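Local coordinates for peptidoglycan-recognition protein (PDB 5XZ3) that probably recognises bacterial peptidoglycan as an immune receptor of the honey bee, with a fold related to N-acetylmuramoyl-L-alanine amidases, at residues Asp48-Asn53 / Asn81-Cys86. Numbering follows the deposited sequence.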
ATOM      1  N   ASP A  48       1.804  17.804  -3.291  1.00 40.66           N
ATOM      2  CA  ASP A  48       1.170  18.206  -4.548  1.00 41.21           C
ATOM      3  C   ASP A  48       1.424  17.270  -5.721  1.00 39.14           C
ATOM      4  O   ASP A  48       0.488  16.936  -6.456  1.00 38.49           O
ATOM      5  CB  ASP A  48       1.585  19.629  -4.924  1.00 44.43           C
ATOM      6  CG  ASP A  48       0.668  20.663  -4.332  1.00 47.41           C
ATOM      7  OD1 ASP A  48      -0.532  20.358  -4.142  1.00 49.36           O
ATOM      8  OD2 ASP A  48       1.135  21.787  -4.066  1.00 49.86           O
ATOM      9  N   THR A  49       2.671  16.845  -5.898  1.00 38.84           N
ATOM     10  CA  THR A  49       3.007  15.936  -6.997  1.00 39.42           C
ATOM     11  C   THR A  49       2.537  14.507  -6.710  1.00 37.87           C
ATOM     12  O   THR A  49       2.147  13.785  -7.637  1.00 36.81           O
ATOM     13  CB  THR A  49       4.507  15.935  -7.320  1.00 41.35           C
ATOM     14  OG1 THR A  49       5.248  15.652  -6.126  1.00 43.63           O
ATOM     15  CG2 THR A  49       4.931  17.284  -7.873  1.00 41.59           C
ATOM     16  N   CYS A  50       2.553  14.109  -5.435  1.00 36.42           N
ATOM     17  CA  CYS A  50       2.008  12.794  -5.069  1.00 35.87           C
ATOM     18  C   CYS A  50       0.503  12.747  -5.285  1.00 34.22           C
ATOM     19  O   CYS A  50      -0.010  11.739  -5.780  1.00 33.18           O
ATOM     20  CB  CYS A  50       2.396  12.372  -3.652  1.00 37.33           C
ATOM     21  SG  CYS A  50       4.155  12.024  -3.423  1.00 39.29           S
ATOM     22  N   ILE A  51      -0.195  13.850  -4.987  1.00 33.72           N
ATOM     23  CA  ILE A  51      -1.646  13.907  -5.203  1.00 33.62           C
ATOM     24  C   ILE A  51      -2.000  13.685  -6.691  1.00 33.55           C
ATOM     25  O   ILE A  51      -2.894  12.867  -7.023  1.00 32.80           O
ATOM     26  CB  ILE A  51      -2.282  15.183  -4.590  1.00 34.46           C
ATOM     27  CG1 ILE A  51      -2.372  15.033  -3.064  1.00 34.59           C
ATOM     28  CG2 ILE A  51      -3.656  15.471  -5.201  1.00 35.14           C
ATOM     29  CD1 ILE A  51      -2.741  16.300  -2.300  1.00 36.72           C
ATOM     30  N   SER A  52      -1.262  14.369  -7.565  1.00 34.57           N
ATOM     31  CA  SER A  52      -1.440  14.285  -9.026  1.00 36.05           C
ATOM     32  C   SER A  52      -1.174  12.890  -9.563  1.00 34.44           C
ATOM     33  O   SER A  52      -1.912  12.386 -10.414  1.00 34.51           O
ATOM     34  CB  SER A  52      -0.481  15.256  -9.730  1.00 37.20           C
ATOM     35  OG  SER A  52      -0.669  16.557  -9.219  1.00 39.88           O
ATOM     36  N   ASN A  53      -0.094  12.296  -9.078  1.00 35.25           N
ATOM     37  CA  ASN A  53       0.347  10.978  -9.513  1.00 35.75           C
ATOM     38  C   ASN A  53      -0.676   9.919  -9.148  1.00 34.00           C
ATOM     39  O   ASN A  53      -1.050   9.099  -9.993  1.00 33.24           O
ATOM     40  CB  ASN A  53       1.711  10.655  -8.909  1.00 37.03           C
ATOM     41  CG  ASN A  53       2.847  11.321  -9.662  1.00 40.30           C
ATOM     42  OD1 ASN A  53       2.643  12.304 -10.374  1.00 41.70           O
ATOM     43  ND2 ASN A  53       4.053  10.796  -9.502  1.00 39.97           N
ATOM     44  N   ASN A  81       4.709  10.600   2.831  1.00 36.65           N
ATOM     45  CA  ASN A  81       3.301  10.586   3.236  1.00 34.98           C
ATOM     46  C   ASN A  81       2.626   9.263   2.876  1.00 33.07           C
ATOM     47  O   ASN A  81       3.040   8.579   1.923  1.00 33.35           O
ATOM     48  CB  ASN A  81       2.533  11.763   2.614  1.00 35.92           C
ATOM     49  CG  ASN A  81       2.719  13.080   3.380  1.00 38.10           C
ATOM     50  OD1 ASN A  81       2.573  13.133   4.601  1.00 39.37           O
ATOM     51  ND2 ASN A  81       3.004  14.151   2.652  1.00 37.39           N
ATOM     52  N   ILE A  82       1.592   8.921   3.640  1.00 31.02           N
ATOM     53  CA  ILE A  82       0.739   7.756   3.370  1.00 30.10           C
ATOM     54  C   ILE A  82      -0.571   8.264   2.767  1.00 29.42           C
ATOM     55  O   ILE A  82      -1.220   9.137   3.344  1.00 30.68           O
ATOM     56  CB  ILE A  82       0.432   6.961   4.654  1.00 29.79           C
ATOM     57  CG1 ILE A  82       1.718   6.475   5.334  1.00 30.46           C
ATOM     58  CG2 ILE A  82      -0.532   5.805   4.373  1.00 28.53           C
ATOM     59  CD1 ILE A  82       1.577   6.384   6.850  1.00 29.74           C
ATOM     60  N   TYR A  83      -0.941   7.712   1.615  1.00 28.98           N
ATOM     61  CA  TYR A  83      -2.186   8.056   0.925  1.00 29.00           C
ATOM     62  C   TYR A  83      -3.143   6.878   0.937  1.00 28.76           C
ATOM     63  O   TYR A  83      -2.772   5.763   0.576  1.00 28.15           O
ATOM     64  CB  TYR A  83      -1.901   8.468  -0.525  1.00 29.74           C
ATOM     65  CG  TYR A  83      -1.058   9.717  -0.606  1.00 30.79           C
ATOM     66  CD1 TYR A  83       0.336   9.652  -0.490  1.00 31.34           C
ATOM     67  CD2 TYR A  83      -1.661  10.973  -0.763  1.00 31.81           C
ATOM     68  CE1 TYR A  83       1.117  10.800  -0.537  1.00 32.95           C
ATOM     69  CE2 TYR A  83      -0.891  12.129  -0.804  1.00 32.72           C
ATOM     70  CZ  TYR A  83       0.486  12.034  -0.682  1.00 33.71           C
ATOM     71  OH  TYR A  83       1.239  13.172  -0.715  1.00 35.85           O
ATOM     72  N   GLU A  84      -4.383   7.150   1.331  1.00 28.48           N
ATOM     73  CA  GLU A  84      -5.444   6.155   1.303  1.00 28.50           C
ATOM     74  C   GLU A  84      -5.870   5.910  -0.150  1.00 28.12           C
ATOM     75  O   GLU A  84      -6.251   6.853  -0.857  1.00 28.05           O
ATOM     76  CB  GLU A  84      -6.636   6.628   2.149  1.00 29.55           C
ATOM     77  CG  GLU A  84      -7.748   5.590   2.286  1.00 29.73           C
ATOM     78  CD  GLU A  84      -9.019   6.116   2.944  1.00 31.76           C
ATOM     79  OE1 GLU A  84      -9.332   7.320   2.821  1.00 30.10           O
ATOM     80  OE2 GLU A  84      -9.718   5.300   3.595  1.00 33.86           O
ATOM     81  N   GLY A  85      -5.784   4.653  -0.581  1.00 27.61           N
ATOM     82  CA  GLY A  85      -6.300   4.230  -1.879  1.00 28.20           C
ATOM     83  C   GLY A  85      -7.678   3.658  -1.626  1.00 29.50           C
ATOM     84  O   GLY A  85      -8.616   4.404  -1.295  1.00 30.29           O
ATOM     85  N   CYS A  86      -7.814   2.342  -1.733  1.00 29.04           N
ATOM     86  CA  CYS A  86      -9.075   1.726  -1.334  1.00 31.37           C
ATOM     87  C   CYS A  86      -9.211   1.521   0.203  1.00 30.08           C
ATOM     88  O   CYS A  86     -10.288   1.176   0.705  1.00 31.63           O
ATOM     89  CB  CYS A  86      -9.382   0.487  -2.183  1.00 33.16           C
ATOM     90  SG  CYS A  86      -8.236  -0.866  -1.953  1.00 36.75           S
TER
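Tyr83 reaches from strand 82-84 to the first turns of helix 47-64, where the phenol end of its ring meets Cys50 and Ile51. Cys50 CB sits at the hydroxyl end, 3.3 Å from Tyr83 OH. It approaches the ring obliquely. The sulfur of Cys50 lies further off, 5.3 Å from the centroid of the Tyr83 ring and 56° from the ring normal. This is an oblique sulfur-aromatic contact. Cys50 SG stands anti to its own carbonyl carbon (chi1 -68°), and from there it closes the disulfide to Cys44.

Ile51 approaches from the same side of the ring plane but at the CE2 flank, also obliquely. Ile51 CG1 comes 4.0 Å from Tyr83 CE2. On the opposite flank, Cys50 CB is 3.7 Å from Tyr83 CE1. The Ile51 and Tyr83 side chains cross at about a right angle. Both helix residues therefore touch the outer part of the ring. Tyr83 also packs on Lys47 and Ile54 of the same helix.

No hydrogen bond links the two segments. The Tyr83 hydroxyl is instead hydrogen-bonded to Asp79 OD2, the same oxygen that accepts from Asn81 ND2. That bond gives the buried phenol a polar partner and probably limits its swing. With an alanine here in place of Tyr83, the ring and hydroxyl go, and a gap is likely to open beside Cys50 and Ile51 and leave Asp79 short of one partner.

The contact joins the helix to 82-84, an outermost strand of the mixed sheet in the amidase-like domain. Its chemistry is apolar packing with a sulfur-aromatic component, while the polar end of the tyrosine is satisfied by Asp79. Between these two segments, Tyr83 is the side chain of the strand that reaches the helix, next to the disulfide-bonded Cys50.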